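Long-range contacts in flavin-nucleotide-binding protein (Mycobacterium smegmatis, PDB 4YBN), which binds flavin-adenine dinucleotide and heme b side by side in a split beta-barrel dimer and is probably an oxidoreductase: residues A[48-53]-A[68-73]; A[58-63]-A[151-156]; A[78-83]-A[106-111]. All blocks are in the same frame, centred on the assembly; numbering follows the deposited sequence.

Contact 1 of 3, residues A[48-53]-A[68-73]; sequences FPIGFG and PWLRAL. With FAD (flavin-adenine dinucleotide), chain H.
The phenyl ring of Phe48 lies against the six-membered ring of the Trp69 indole in an offset stack, with the centroids of these two rings 4.4 Å apart and their planes only 10° from parallel. The two side chains slide past each other in opposite directions, which brings Trp69 CB over the phenyl face, 4.1 Å from the centroid of the Phe48 ring. With chi1 at 64°, Phe48 CG stands between its backbone N and carbonyl carbon, and this sets the root of the ring against Trp69 CE3. Where the phenyl ring ends, Leu73 meets it tip to tip, its CD1 at the edge and 3.8 Å from Phe48 CZ. One turn earlier on the helix, Leu70 CD2 fits between two strand residues, 3.7 Å from Ile50 CD1 and more loosely beside Phe48 CE1.

The indole is sandwiched, since the diphosphate of FAD lies over the face opposite Phe48. The flavin cofactor also ties to both backbones: its O2' donates a hydrogen bond to Pro49 O at 2.9 Å, and Trp69 N gives a weak one of 3.4 Å to phosphate oxygen O2P. Ile50 CG1 lies 3.5 Å from C4X of the isoalloxazine.

Residues 68-73 of the helix run at 82° to strand residues 48-51. Around helix 68-74 and strand 44-55, Leu39 of strand 34-41 lies beside Phe48, Ile61 of strand 58-64 against both Ile50 and Leu70, and Leu152 of strand 149-155 against Leu70 and Leu73.

Contact 2 of 3, residues A[58-63]-A[151-156]; sequences ELVIHG and ALALAI. With HEM (protoporphyrin IX containing Fe), chain F.
His62, paired with Ala151 at a non-hydrogen-bonded position of two antiparallel strands, turns its imidazole away from that partner to the heme, where NE2 is the axial ligand of the iron at 2.5 Å. The turn starts at chi1 (80°), which puts His62 CG between its own backbone N and carbonyl carbon. The ring has its edge to the porphyrin, with CD2 beside NC and CE1 beside NB.

Behind the ligand, the strand is fixed by Leu152 N to Ile61 O and Ile61 N to Leu152 O, both 2.9 Å; a second reciprocal pair joins Leu59 and Leu154. On the face of Leu59 and Ile61, Ile61 CG1 meets Leu152 CB at 3.9 Å. On the other face, Glu58 OE2 rests 3.5 Å from Ala153 CB, while its OE1 is hydrogen-bonded to Tyr122.

Helix 116-130 covers the His62 and Val60 face, strands 44-55 and 110-113 flank the pair, and Leu70 and Leu73 of helix 68-74 pack on Ile61 and Leu152.

Contact 3 of 3, residues A[78-83]-A[106-111]; sequences PAAVSV and TLFGTF. With FAD (flavin-adenine dinucleotide), chain K.
Leu107 O accepts the shortest bond of this antiparallel pair, 2.7 Å from Val81 N, with the donor lying in the carbonyl plane; Ala80 CA adds a CA-H...O contact to the same oxygen. Leu107 N returns a bond of 2.9 Å to Val81 O, again in the carbonyl plane. Toward the other end of the pair, Ala79 and Gly109 repeat the exchange less regularly. Ala79 N reaches Gly109 O at 2.8 Å but with an N-H...O angle of only 141°, and the bond from Gly109 N to Ala79 O stretches to 3.2 Å. Here the chain turns a corner, at glycine backbone angles that would press a CB against the preceding carbonyl oxygen.

Beyond the corner, Phe111 comes back beside Ala79 and Val81. Ala79 CB lies at the edge of its ring, 4.0 Å from CE1, while Val81 crosses the side chain at about a right angle and touches CZ with CG2 at 3.9 Å.

On the face of Ala80, Thr106 and Phe108 the pair meets FAD. Ala80 CB rests against CD1 and CE1 of Phe108, whose CZ approaches the adenosine ribose of FAD 3.7 Å from O3B. Thr106 OG1 lies beside the adenine at C2A and shares a water with Ser82 OG, which bridges the two strands.

This hairpin of strands 78-91 and 99-108 is flanked by strands 34-41 and 161-166; Leu59 and Leu154 of strands 58-64 and 149-155 pack on Val81 and Leu107, and Pro45 and Ala47 of the second subunit approach Phe108 and Thr106.

In the fold
From the N terminus, strand 44-55 is followed by strand 58-64 and helix 68-74, and contact 1 closes this short loop by bringing the helix back to the first strand. Contact 2 opens inside that loop, so the two cross, and it closes only when strand 149-155 arrives beside strand 58-64. Contact 3, a hairpin in series with contact 1, is nested within the long loop of contact 2. A probable backbone bond from Val60 N to Gly53 O joins contacts 1 and 2 in the sheet. Side chains of all three meet in one core, where Leu73 touches Ala79 and Phe111, and Leu154 packs on Phe111. Together they tie helix 68-74 and the curled sheet of the split barrel to two FAD sites and a heme.

Contact 1 of 3, residues A[48-53]-A[68-73]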
loop_
_atom_site.group_PDB
_atom_site.type_symbol
_atom_site.label_atom_id
_atom_site.label_comp_id
_atom_site.label_asym_id
_atom_site.label_seq_id
_atom_site.Cartn_x
_atom_site.Cartn_y
_atom_site.Cartn_z
ATOM N N PHE A 48 -2.072 -9.808 4.432
ATOM C CA PHE A 48 -2.863 -9.858 3.216
ATOM C C PHE A 48 -3.489 -8.508 3.012
ATOM O O PHE A 48 -3.752 -7.798 3.940
ATOM C CB PHE A 48 -3.884 -10.969 3.231
ATOM C CG PHE A 48 -4.941 -10.839 4.289
ATOM C CD1 PHE A 48 -6.121 -10.210 4.012
ATOM C CD2 PHE A 48 -4.778 -11.385 5.521
ATOM C CE1 PHE A 48 -7.153 -10.105 4.966
ATOM C CE2 PHE A 48 -5.779 -11.252 6.497
ATOM C CZ PHE A 48 -6.957 -10.599 6.220
ATOM N N PRO A 49 -3.638 -8.104 1.788
ATOM C CA PRO A 49 -4.281 -6.891 1.491
ATOM C C PRO A 49 -5.779 -7.030 1.466
ATOM O O PRO A 49 -6.337 -8.131 1.166
ATOM C CB PRO A 49 -3.799 -6.616 0.045
ATOM C CG PRO A 49 -3.566 -7.926 -0.513
ATOM C CD PRO A 49 -3.137 -8.800 0.596
ATOM N N ILE A 50 -6.504 -5.970 1.735
ATOM C CA ILE A 50 -7.968 -6.050 1.679
ATOM C C ILE A 50 -8.569 -4.675 1.605
ATOM O O ILE A 50 -8.035 -3.714 2.167
ATOM C CB ILE A 50 -8.496 -6.822 2.932
ATOM C CG1 ILE A 50 -9.971 -7.158 2.755
ATOM C CG2 ILE A 50 -8.299 -5.966 4.148
ATOM C CD1 ILE A 50 -10.567 -8.365 3.445
ATOM N N GLY A 51 -9.680 -4.497 0.892
ATOM C CA GLY A 51 -10.363 -3.176 0.986
ATOM C C GLY A 51 -10.997 -2.871 2.336
ATOM O O GLY A 51 -11.485 -3.751 3.023
ATOM N N PHE A 52 -10.968 -1.629 2.774
ATOM C CA PHE A 52 -11.621 -1.327 4.032
ATOM C C PHE A 52 -12.362 0.011 3.843
ATOM O O PHE A 52 -12.024 0.825 2.946
ATOM C CB PHE A 52 -10.623 -1.216 5.154
ATOM C CG PHE A 52 -9.906 0.075 5.153
ATOM C CD1 PHE A 52 -8.769 0.272 4.318
ATOM C CD2 PHE A 52 -10.372 1.163 5.894
ATOM C CE1 PHE A 52 -8.149 1.504 4.199
ATOM C CE2 PHE A 52 -9.754 2.384 5.788
ATOM C CZ PHE A 52 -8.658 2.590 4.920
ATOM N N GLY A 53 -13.330 0.278 4.695
ATOM C CA GLY A 53 -13.902 1.618 4.800
ATOM C C GLY A 53 -14.012 2.021 6.265
ATOM O O GLY A 53 -14.210 1.159 7.131
ATOM N N PRO A 68 -10.067 -18.431 4.711
ATOM C CA PRO A 68 -9.453 -18.821 5.989
ATOM C C PRO A 68 -8.890 -17.688 6.741
ATOM O O PRO A 68 -8.931 -17.713 7.956
ATOM C CB PRO A 68 -8.327 -19.773 5.575
ATOM C CG PRO A 68 -8.774 -20.329 4.273
ATOM C CD PRO A 68 -9.518 -19.211 3.590
ATOM N N TRP A 69 -8.417 -16.673 6.026
ATOM C CA TRP A 69 -7.889 -15.482 6.628
ATOM C C TRP A 69 -8.928 -14.712 7.377
ATOM O O TRP A 69 -8.759 -14.360 8.558
ATOM C CB TRP A 69 -7.419 -14.599 5.513
ATOM C CG TRP A 69 -6.171 -14.905 5.092
ATOM C CD1 TRP A 69 -5.219 -15.619 5.771
ATOM C CD2 TRP A 69 -5.576 -14.448 3.893
ATOM N NE1 TRP A 69 -4.061 -15.637 5.046
ATOM C CE2 TRP A 69 -4.247 -14.930 3.888
ATOM C CE3 TRP A 69 -6.029 -13.674 2.817
ATOM C CZ2 TRP A 69 -3.373 -14.685 2.852
ATOM C CZ3 TRP A 69 -5.139 -13.432 1.764
ATOM C CH2 TRP A 69 -3.826 -13.933 1.804
ATOM N N LEU A 70 -10.021 -14.472 6.706
ATOM C CA LEU A 70 -11.127 -13.753 7.381
ATOM C C LEU A 70 -11.701 -14.555 8.540
ATOM O O LEU A 70 -12.014 -13.974 9.583
ATOM C CB LEU A 70 -12.213 -13.329 6.387
ATOM C CG LEU A 70 -11.686 -12.326 5.358
ATOM C CD1 LEU A 70 -12.823 -12.104 4.395
ATOM C CD2 LEU A 70 -11.280 -10.998 5.972
ATOM N N ARG A 71 -11.825 -15.872 8.367
ATOM C CA ARG A 71 -12.253 -16.747 9.478
ATOM C C ARG A 71 -11.353 -16.648 10.692
ATOM O O ARG A 71 -11.823 -16.667 11.810
ATOM C CB ARG A 71 -12.333 -18.224 9.071
ATOM C CG ARG A 71 -13.598 -18.626 8.360
ATOM C CD ARG A 71 -13.553 -20.121 8.068
ATOM N NE ARG A 71 -14.621 -20.482 7.152
ATOM C CZ ARG A 71 -14.923 -21.731 6.808
ATOM N NH1 ARG A 71 -14.224 -22.750 7.304
ATOM N NH2 ARG A 71 -15.937 -21.956 5.969
ATOM N N ALA A 72 -10.080 -16.534 10.473
ATOM C CA ALA A 72 -9.106 -16.422 11.552
ATOM C C ALA A 72 -9.343 -15.163 12.323
ATOM O O ALA A 72 -9.401 -15.156 13.541
ATOM C CB ALA A 72 -7.691 -16.490 11.003
ATOM N N LEU A 73 -9.635 -14.071 11.626
ATOM C CA LEU A 73 -9.942 -12.850 12.287
ATOM C C LEU A 73 -11.287 -12.891 12.993
ATOM O O LEU A 73 -11.434 -12.345 14.068
ATOM C CB LEU A 73 -9.991 -11.714 11.263
ATOM C CG LEU A 73 -8.636 -11.351 10.596
ATOM C CD1 LEU A 73 -8.950 -10.350 9.488
ATOM C CD2 LEU A 73 -7.726 -10.719 11.618
HETATM P PA FAD H . -5.589 -18.006 2.356
HETATM O O1A FAD H . -6.079 -19.372 1.937
HETATM O O2A FAD H . -5.908 -17.516 3.750
HETATM O O5B FAD H . -3.971 -17.934 2.205
HETATM C C5B FAD H . -3.161 -18.960 1.634
HETATM C C4B FAD H . -1.947 -18.347 0.931
HETATM O O4B FAD H . -2.288 -17.896 -0.399
HETATM C C3B FAD H . -1.371 -17.093 1.598
HETATM O O3B FAD H . -0.530 -17.265 2.750
HETATM C C2B FAD H . -0.607 -16.450 0.479
HETATM O O2B FAD H . 0.680 -17.043 0.490
HETATM C C1B FAD H . -1.470 -16.776 -0.759
HETATM N N9A FAD H . -2.275 -15.545 -1.042
HETATM C C8A FAD H . -3.584 -15.388 -0.748
HETATM N N7A FAD H . -4.018 -14.140 -1.092
HETATM C C5A FAD H . -2.968 -13.474 -1.610
HETATM C C6A FAD H . -2.757 -12.122 -2.165
HETATM N N6A FAD H . -3.813 -11.268 -2.211
HETATM N N1A FAD H . -1.489 -11.845 -2.619
HETATM C C2A FAD H . -0.456 -12.728 -2.603
HETATM N N3A FAD H . -0.604 -13.949 -2.100
HETATM C C4A FAD H . -1.809 -14.396 -1.589
HETATM N N1 FAD H . -10.648 -10.010 -0.217
HETATM C C2 FAD H . -11.889 -9.914 0.338
HETATM O O2 FAD H . -12.348 -10.997 0.780
HETATM N N3 FAD H . -12.604 -8.742 0.389
HETATM C C4 FAD H . -12.076 -7.575 -0.065
HETATM O O4 FAD H . -12.638 -6.461 -0.033
HETATM C C4X FAD H . -10.719 -7.606 -0.675
HETATM N N5 FAD H . -10.159 -6.481 -1.172
HETATM C C5X FAD H . -8.918 -6.520 -1.736
HETATM C C6 FAD H . -8.337 -5.350 -2.221
HETATM C C7 FAD H . -7.070 -5.358 -2.781
HETATM C C7M FAD H . -6.483 -4.074 -3.312
HETATM C C8 FAD H . -6.331 -6.636 -2.869
HETATM C C8M FAD H . -4.942 -6.720 -3.431
HETATM C C9 FAD H . -6.887 -7.789 -2.378
HETATM C C9A FAD H . -8.156 -7.792 -1.809
HETATM N N10 FAD H . -8.719 -8.981 -1.282
HETATM C C10 FAD H . -10.020 -8.921 -0.731
HETATM C "C1'" FAD H . -8.006 -10.268 -1.402
HETATM C "C2'" FAD H . -7.319 -10.844 -0.190
HETATM O "O2'" FAD H . -5.915 -10.579 -0.291
HETATM C "C3'" FAD H . -7.554 -12.379 -0.190
HETATM O "O3'" FAD H . -7.153 -12.953 -1.477
HETATM C "C4'" FAD H . -8.968 -12.832 0.268
HETATM O "O4'" FAD H . -9.295 -12.336 1.588
HETATM C "C5'" FAD H . -9.091 -14.360 0.319
HETATM O "O5'" FAD H . -7.926 -14.934 0.940
HETATM P P FAD H . -7.772 -16.518 1.267
HETATM O O1P FAD H . -8.334 -17.294 0.097
HETATM O O2P FAD H . -8.340 -16.681 2.673
HETATM O O3P FAD H . -6.175 -16.884 1.313
#

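Contact 2 of 3, residues A[58-63]-A[151-156]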
loop_
_atom_site.group_PDB
_atom_site.type_symbol
_atom_site.label_atom_id
_atom_site.label_comp_id
_atom_site.label_asym_id
_atom_site.label_seq_id
_atom_site.Cartn_x
_atom_site.Cartn_y
_atom_site.Cartn_z
ATOM N N GLU A 58 -15.218 2.879 13.354
ATOM C CA GLU A 58 -14.823 1.517 13.069
ATOM C C GLU A 58 -14.167 1.421 11.673
ATOM O O GLU A 58 -14.637 2.056 10.727
ATOM C CB GLU A 58 -16.011 0.619 13.157
ATOM C CG GLU A 58 -16.256 0.156 14.584
ATOM C CD GLU A 58 -17.568 -0.519 14.731
ATOM O OE1 GLU A 58 -18.553 0.029 14.144
ATOM O OE2 GLU A 58 -17.611 -1.605 15.370
ATOM N N LEU A 59 -13.123 0.599 11.566
ATOM C CA LEU A 59 -12.583 0.133 10.267
ATOM C C LEU A 59 -13.178 -1.182 9.880
ATOM O O LEU A 59 -13.096 -2.206 10.588
ATOM C CB LEU A 59 -11.083 0.041 10.438
ATOM C CG LEU A 59 -10.137 -0.134 9.278
ATOM C CD1 LEU A 59 -8.755 0.393 9.667
ATOM C CD2 LEU A 59 -10.094 -1.575 8.851
ATOM N N VAL A 60 -13.847 -1.188 8.755
ATOM C CA VAL A 60 -14.663 -2.310 8.364
ATOM C C VAL A 60 -14.154 -3.003 7.116
ATOM O O VAL A 60 -13.846 -2.324 6.144
ATOM C CB VAL A 60 -16.109 -1.817 8.107
ATOM C CG1 VAL A 60 -17.017 -2.970 7.761
ATOM C CG2 VAL A 60 -16.607 -1.050 9.337
ATOM N N ILE A 61 -14.116 -4.333 7.125
ATOM C CA ILE A 61 -13.754 -5.115 5.963
ATOM C C ILE A 61 -14.792 -6.153 5.723
ATOM O O ILE A 61 -15.635 -6.472 6.591
ATOM C CB ILE A 61 -12.351 -5.778 6.151
ATOM C CG1 ILE A 61 -12.317 -6.752 7.359
ATOM C CG2 ILE A 61 -11.305 -4.666 6.349
ATOM C CD1 ILE A 61 -11.000 -7.396 7.670
ATOM N N HIS A 62 -14.708 -6.777 4.575
ATOM C CA HIS A 62 -15.548 -7.889 4.301
ATOM C C HIS A 62 -15.006 -8.881 3.329
ATOM O O HIS A 62 -14.036 -8.619 2.614
ATOM C CB HIS A 62 -16.884 -7.376 3.807
ATOM C CG HIS A 62 -16.875 -6.997 2.395
ATOM N ND1 HIS A 62 -15.978 -6.082 1.900
ATOM C CD2 HIS A 62 -17.604 -7.445 1.345
ATOM C CE1 HIS A 62 -16.188 -5.950 0.599
ATOM N NE2 HIS A 62 -17.165 -6.765 0.246
ATOM N N GLY A 63 -15.650 -10.017 3.232
ATOM C CA GLY A 63 -15.228 -11.009 2.227
ATOM C C GLY A 63 -15.972 -12.300 2.367
ATOM O O GLY A 63 -17.003 -12.295 3.027
ATOM N N ALA A 151 -18.564 -9.834 7.430
ATOM C CA ALA A 151 -18.167 -8.469 7.665
ATOM C C ALA A 151 -17.570 -8.350 9.021
ATOM O O ALA A 151 -18.117 -8.899 9.956
ATOM C CB ALA A 151 -19.415 -7.568 7.566
ATOM N N LEU A 152 -16.482 -7.599 9.153
ATOM C CA LEU A 152 -15.740 -7.460 10.381
ATOM C C LEU A 152 -15.350 -6.051 10.669
ATOM O O LEU A 152 -15.054 -5.306 9.732
ATOM C CB LEU A 152 -14.420 -8.266 10.293
ATOM C CG LEU A 152 -14.585 -9.733 9.896
ATOM C CD1 LEU A 152 -13.258 -10.297 9.429
ATOM C CD2 LEU A 152 -15.048 -10.511 11.084
ATOM N N ALA A 153 -15.279 -5.660 11.944
ATOM C CA ALA A 153 -15.034 -4.260 12.319
ATOM C C ALA A 153 -14.025 -4.181 13.420
ATOM O O ALA A 153 -14.096 -4.940 14.395
ATOM C CB ALA A 153 -16.340 -3.615 12.802
ATOM N N LEU A 154 -13.050 -3.326 13.221
ATOM C CA LEU A 154 -12.058 -3.020 14.209
ATOM C C LEU A 154 -12.273 -1.630 14.736
ATOM O O LEU A 154 -12.343 -0.677 13.983
ATOM C CB LEU A 154 -10.683 -3.123 13.529
ATOM C CG LEU A 154 -9.453 -2.760 14.363
ATOM C CD1 LEU A 154 -9.242 -3.884 15.357
ATOM C CD2 LEU A 154 -8.203 -2.561 13.561
ATOM N N ALA A 155 -12.372 -1.525 16.055
ATOM C CA ALA A 155 -12.597 -0.268 16.756
ATOM C C ALA A 155 -11.440 0.665 16.643
ATOM O O ALA A 155 -10.322 0.274 16.864
ATOM C CB ALA A 155 -12.907 -0.528 18.253
ATOM N N ILE A 156 -11.711 1.920 16.295
ATOM C CA ILE A 156 -10.712 2.931 16.318
ATOM C C ILE A 156 -10.905 3.710 17.614
ATOM O O ILE A 156 -11.825 4.526 17.717
ATOM C CB ILE A 156 -10.813 3.910 15.177
ATOM C CG1 ILE A 156 -10.774 3.195 13.834
ATOM C CG2 ILE A 156 -9.693 4.942 15.320
ATOM C CD1 ILE A 156 -11.325 4.047 12.676
HETATM C CHA HEM F . -14.853 -10.400 -2.260
HETATM C CHB HEM F . -14.699 -5.680 -3.118
HETATM C CHC HEM F . -19.378 -5.240 -1.919
HETATM C CHD HEM F . -19.441 -9.936 -0.849
HETATM C C1A HEM F . -14.421 -9.159 -2.619
HETATM C C2A HEM F . -13.109 -8.882 -3.079
HETATM C C3A HEM F . -13.063 -7.541 -3.292
HETATM C C4A HEM F . -14.341 -7.004 -2.985
HETATM C CMA HEM F . -11.852 -6.802 -3.806
HETATM C CAA HEM F . -11.958 -9.860 -3.264
HETATM C CBA HEM F . -12.093 -10.802 -4.470
HETATM C CGA HEM F . -10.886 -11.715 -4.508
HETATM O O1A HEM F . -10.031 -11.576 -5.419
HETATM O O2A HEM F . -10.727 -12.615 -3.642
HETATM C C1B HEM F . -15.981 -5.148 -2.895
HETATM C C2B HEM F . -16.308 -3.780 -3.151
HETATM C C3B HEM F . -17.617 -3.612 -2.805
HETATM C C4B HEM F . -18.100 -4.955 -2.355
HETATM C CMB HEM F . -15.387 -2.696 -3.668
HETATM C CAB HEM F . -18.326 -2.317 -2.990
HETATM C CBB HEM F . -19.645 -2.229 -3.029
HETATM C C1C HEM F . -19.842 -6.492 -1.471
HETATM C C2C HEM F . -21.074 -6.725 -0.789
HETATM C C3C HEM F . -21.106 -8.086 -0.478
HETATM C C4C HEM F . -19.864 -8.658 -0.988
HETATM C CMC HEM F . -22.139 -5.702 -0.503
HETATM C CAC HEM F . -22.228 -8.826 0.133
HETATM C CBC HEM F . -23.496 -8.387 0.296
HETATM C C1D HEM F . -18.185 -10.414 -1.172
HETATM C C2D HEM F . -17.841 -11.846 -1.022
HETATM C C3D HEM F . -16.578 -11.949 -1.430
HETATM C C4D HEM F . -16.144 -10.604 -1.799
HETATM C CMD HEM F . -18.701 -12.985 -0.538
HETATM C CAD HEM F . -15.721 -13.172 -1.521
HETATM C CBD HEM F . -15.676 -13.652 -2.986
HETATM C CGD HEM F . -15.166 -15.076 -3.113
HETATM O O1D HEM F . -15.925 -16.017 -3.461
HETATM O O2D HEM F . -13.967 -15.316 -2.857
HETATM N NA HEM F . -15.159 -8.004 -2.569
HETATM N NB HEM F . -17.069 -5.810 -2.463
HETATM N NC HEM F . -19.105 -7.662 -1.501
HETATM N ND HEM F . -17.141 -9.721 -1.641
HETATM FE FE HEM F . -17.075 -7.868 -1.982
#

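Contact 3 of 3, residues A[78-83]-A[106-111]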
loop_
_atom_site.group_PDB
_atom_site.type_symbol
_atom_site.label_atom_id
_atom_site.label_comp_id
_atom_site.label_asym_id
_atom_site.label_seq_id
_atom_site.Cartn_x
_atom_site.Cartn_y
_atom_site.Cartn_z
ATOM N N PRO A 78 -5.663 -11.611 17.019
ATOM C CA PRO A 78 -5.239 -10.231 17.173
ATOM C C PRO A 78 -4.603 -9.763 15.848
ATOM O O PRO A 78 -3.975 -10.552 15.201
ATOM C CB PRO A 78 -4.201 -10.324 18.254
ATOM C CG PRO A 78 -4.611 -11.478 19.068
ATOM C CD PRO A 78 -5.084 -12.483 18.065
ATOM N N ALA A 79 -4.774 -8.507 15.480
ATOM C CA ALA A 79 -4.406 -8.066 14.125
ATOM C C ALA A 79 -3.683 -6.780 14.222
ATOM O O ALA A 79 -3.849 -6.009 15.194
ATOM C CB ALA A 79 -5.654 -7.852 13.330
ATOM N N ALA A 80 -2.926 -6.463 13.197
ATOM C CA ALA A 80 -2.409 -5.131 13.084
ATOM C C ALA A 80 -2.771 -4.692 11.658
ATOM O O ALA A 80 -2.606 -5.469 10.723
ATOM C CB ALA A 80 -0.906 -5.115 13.372
ATOM N N VAL A 81 -3.249 -3.466 11.479
ATOM C CA VAL A 81 -3.782 -3.034 10.207
ATOM C C VAL A 81 -2.952 -1.889 9.750
ATOM O O VAL A 81 -2.801 -0.919 10.496
ATOM C CB VAL A 81 -5.244 -2.619 10.348
ATOM C CG1 VAL A 81 -5.796 -2.078 9.044
ATOM C CG2 VAL A 81 -6.073 -3.801 10.739
ATOM N N SER A 82 -2.387 -1.981 8.538
ATOM C CA SER A 82 -1.569 -0.901 8.023
ATOM C C SER A 82 -2.181 -0.260 6.790
ATOM O O SER A 82 -2.663 -0.931 5.855
ATOM C CB SER A 82 -0.124 -1.475 7.726
ATOM O OG SER A 82 0.667 -0.510 7.083
ATOM N N VAL A 83 -2.197 1.068 6.814
ATOM C CA VAL A 83 -2.782 1.875 5.730
ATOM C C VAL A 83 -1.788 2.938 5.339
ATOM O O VAL A 83 -1.386 3.751 6.171
ATOM C CB VAL A 83 -4.146 2.541 6.103
ATOM C CG1 VAL A 83 -4.706 3.311 4.905
ATOM C CG2 VAL A 83 -5.120 1.430 6.514
ATOM N N THR A 106 -1.070 2.774 11.517
ATOM C CA THR A 106 -1.086 1.408 11.972
ATOM C C THR A 106 -2.090 1.313 13.148
ATOM O O THR A 106 -2.055 2.171 14.026
ATOM C CB THR A 106 0.275 0.954 12.476
ATOM O OG1 THR A 106 1.295 1.378 11.546
ATOM C CG2 THR A 106 0.258 -0.550 12.504
ATOM N N LEU A 107 -3.035 0.388 13.053
ATOM C CA LEU A 107 -4.071 0.132 14.064
ATOM C C LEU A 107 -4.010 -1.319 14.617
ATOM O O LEU A 107 -3.756 -2.253 13.883
ATOM C CB LEU A 107 -5.460 0.317 13.492
ATOM C CG LEU A 107 -5.606 1.736 12.910
ATOM C CD1 LEU A 107 -5.279 1.780 11.406
ATOM C CD2 LEU A 107 -6.999 2.266 13.180
ATOM N N PHE A 108 -4.335 -1.520 15.888
ATOM C CA PHE A 108 -4.115 -2.841 16.500
ATOM C C PHE A 108 -5.408 -3.182 17.185
ATOM O O PHE A 108 -5.967 -2.304 17.810
ATOM C CB PHE A 108 -3.050 -2.676 17.584
ATOM C CG PHE A 108 -1.723 -2.248 17.062
ATOM C CD1 PHE A 108 -0.858 -3.195 16.507
ATOM C CD2 PHE A 108 -1.323 -0.927 17.128
ATOM C CE1 PHE A 108 0.406 -2.832 16.027
ATOM C CE2 PHE A 108 -0.063 -0.538 16.658
ATOM C CZ PHE A 108 0.799 -1.514 16.110
ATOM N N GLY A 109 -5.831 -4.423 17.098
ATOM C CA GLY A 109 -6.856 -4.929 17.938
ATOM C C GLY A 109 -7.416 -6.186 17.369
ATOM O O GLY A 109 -6.822 -6.824 16.497
ATOM N N THR A 110 -8.614 -6.500 17.823
ATOM C CA THR A 110 -9.315 -7.703 17.436
ATOM C C THR A 110 -10.534 -7.290 16.691
ATOM O O THR A 110 -11.330 -6.487 17.168
ATOM C CB THR A 110 -9.648 -8.547 18.723
ATOM O OG1 THR A 110 -8.420 -8.819 19.378
ATOM C CG2 THR A 110 -10.313 -9.823 18.408
ATOM N N PHE A 111 -10.678 -7.807 15.490
ATOM C CA PHE A 111 -11.881 -7.591 14.751
ATOM C C PHE A 111 -13.100 -8.290 15.407
ATOM O O PHE A 111 -13.013 -9.421 15.910
ATOM C CB PHE A 111 -11.759 -8.070 13.358
ATOM C CG PHE A 111 -10.989 -7.157 12.464
ATOM C CD1 PHE A 111 -9.652 -7.293 12.346
ATOM C CD2 PHE A 111 -11.634 -6.223 11.641
ATOM C CE1 PHE A 111 -8.927 -6.502 11.503
ATOM C CE2 PHE A 111 -10.909 -5.399 10.810
ATOM C CZ PHE A 111 -9.559 -5.551 10.726
HETATM P PA FAD K . 9.390 0.754 16.002
HETATM O O1A FAD K . 9.987 1.483 17.172
HETATM O O2A FAD K . 9.979 -0.583 15.662
HETATM O O5B FAD K . 7.751 0.721 16.208
HETATM C C5B FAD K . 7.101 1.300 17.360
HETATM C C4B FAD K . 5.700 1.823 17.012
HETATM O O4B FAD K . 5.811 2.969 16.148
HETATM C C3B FAD K . 4.821 0.903 16.154
HETATM O O3B FAD K . 4.231 -0.219 16.836
HETATM C C2B FAD K . 3.843 1.877 15.476
HETATM O O2B FAD K . 2.685 2.110 16.266
HETATM C C1B FAD K . 4.638 3.186 15.363
HETATM N N9A FAD K . 4.993 3.409 13.957
HETATM C C8A FAD K . 6.249 3.195 13.495
HETATM N N7A FAD K . 6.294 3.422 12.149
HETATM C C5A FAD K . 5.060 3.779 11.747
HETATM C C6A FAD K . 4.477 4.132 10.427
HETATM N N6A FAD K . 5.316 4.140 9.367
HETATM N N1A FAD K . 3.151 4.464 10.380
HETATM C C2A FAD K . 2.358 4.424 11.493
HETATM N N3A FAD K . 2.856 4.109 12.708
HETATM C C4A FAD K . 4.184 3.781 12.922
HETATM N N1 FAD K . 11.655 3.235 7.147
HETATM C C2 FAD K . 12.931 2.838 6.869
HETATM O O2 FAD K . 13.609 2.605 7.897
HETATM N N3 FAD K . 13.397 2.705 5.592
HETATM C C4 FAD K . 12.580 2.895 4.491
HETATM O O4 FAD K . 12.868 2.753 3.269
HETATM C C4X FAD K . 11.194 3.360 4.726
HETATM N N5 FAD K . 10.331 3.573 3.701
HETATM C C5X FAD K . 9.050 3.938 3.975
HETATM C C6 FAD K . 8.189 4.174 2.955
HETATM C C7 FAD K . 6.899 4.587 3.238
HETATM C C7M FAD K . 5.930 4.830 2.128
HETATM C C8 FAD K . 6.407 4.751 4.623
HETATM C C8M FAD K . 4.980 5.140 4.911
HETATM C C9 FAD K . 7.279 4.525 5.648
HETATM C C9A FAD K . 8.577 4.123 5.366
HETATM N N10 FAD K . 9.453 3.856 6.419
HETATM C C10 FAD K . 10.772 3.501 6.141
HETATM C "C1'" FAD K . 9.030 4.061 7.828
HETATM C "C2'" FAD K . 8.840 2.802 8.631
HETATM O "O2'" FAD K . 7.462 2.443 8.567
HETATM C "C3'" FAD K . 9.182 3.146 10.083
HETATM O "O3'" FAD K . 8.504 4.390 10.463
HETATM C "C4'" FAD K . 10.723 3.212 10.263
HETATM O "O4'" FAD K . 11.350 1.954 9.885
HETATM C "C5'" FAD K . 11.068 3.543 11.703
HETATM O "O5'" FAD K . 10.314 2.679 12.540
HETATM P P FAD K . 10.574 2.610 14.125
HETATM O O1P FAD K . 10.394 4.037 14.575
HETATM O O2P FAD K . 11.844 1.888 14.387
HETATM O O3P FAD K . 9.379 1.712 14.675
HETATM O O HOH W 1 1.509 1.444 8.663
#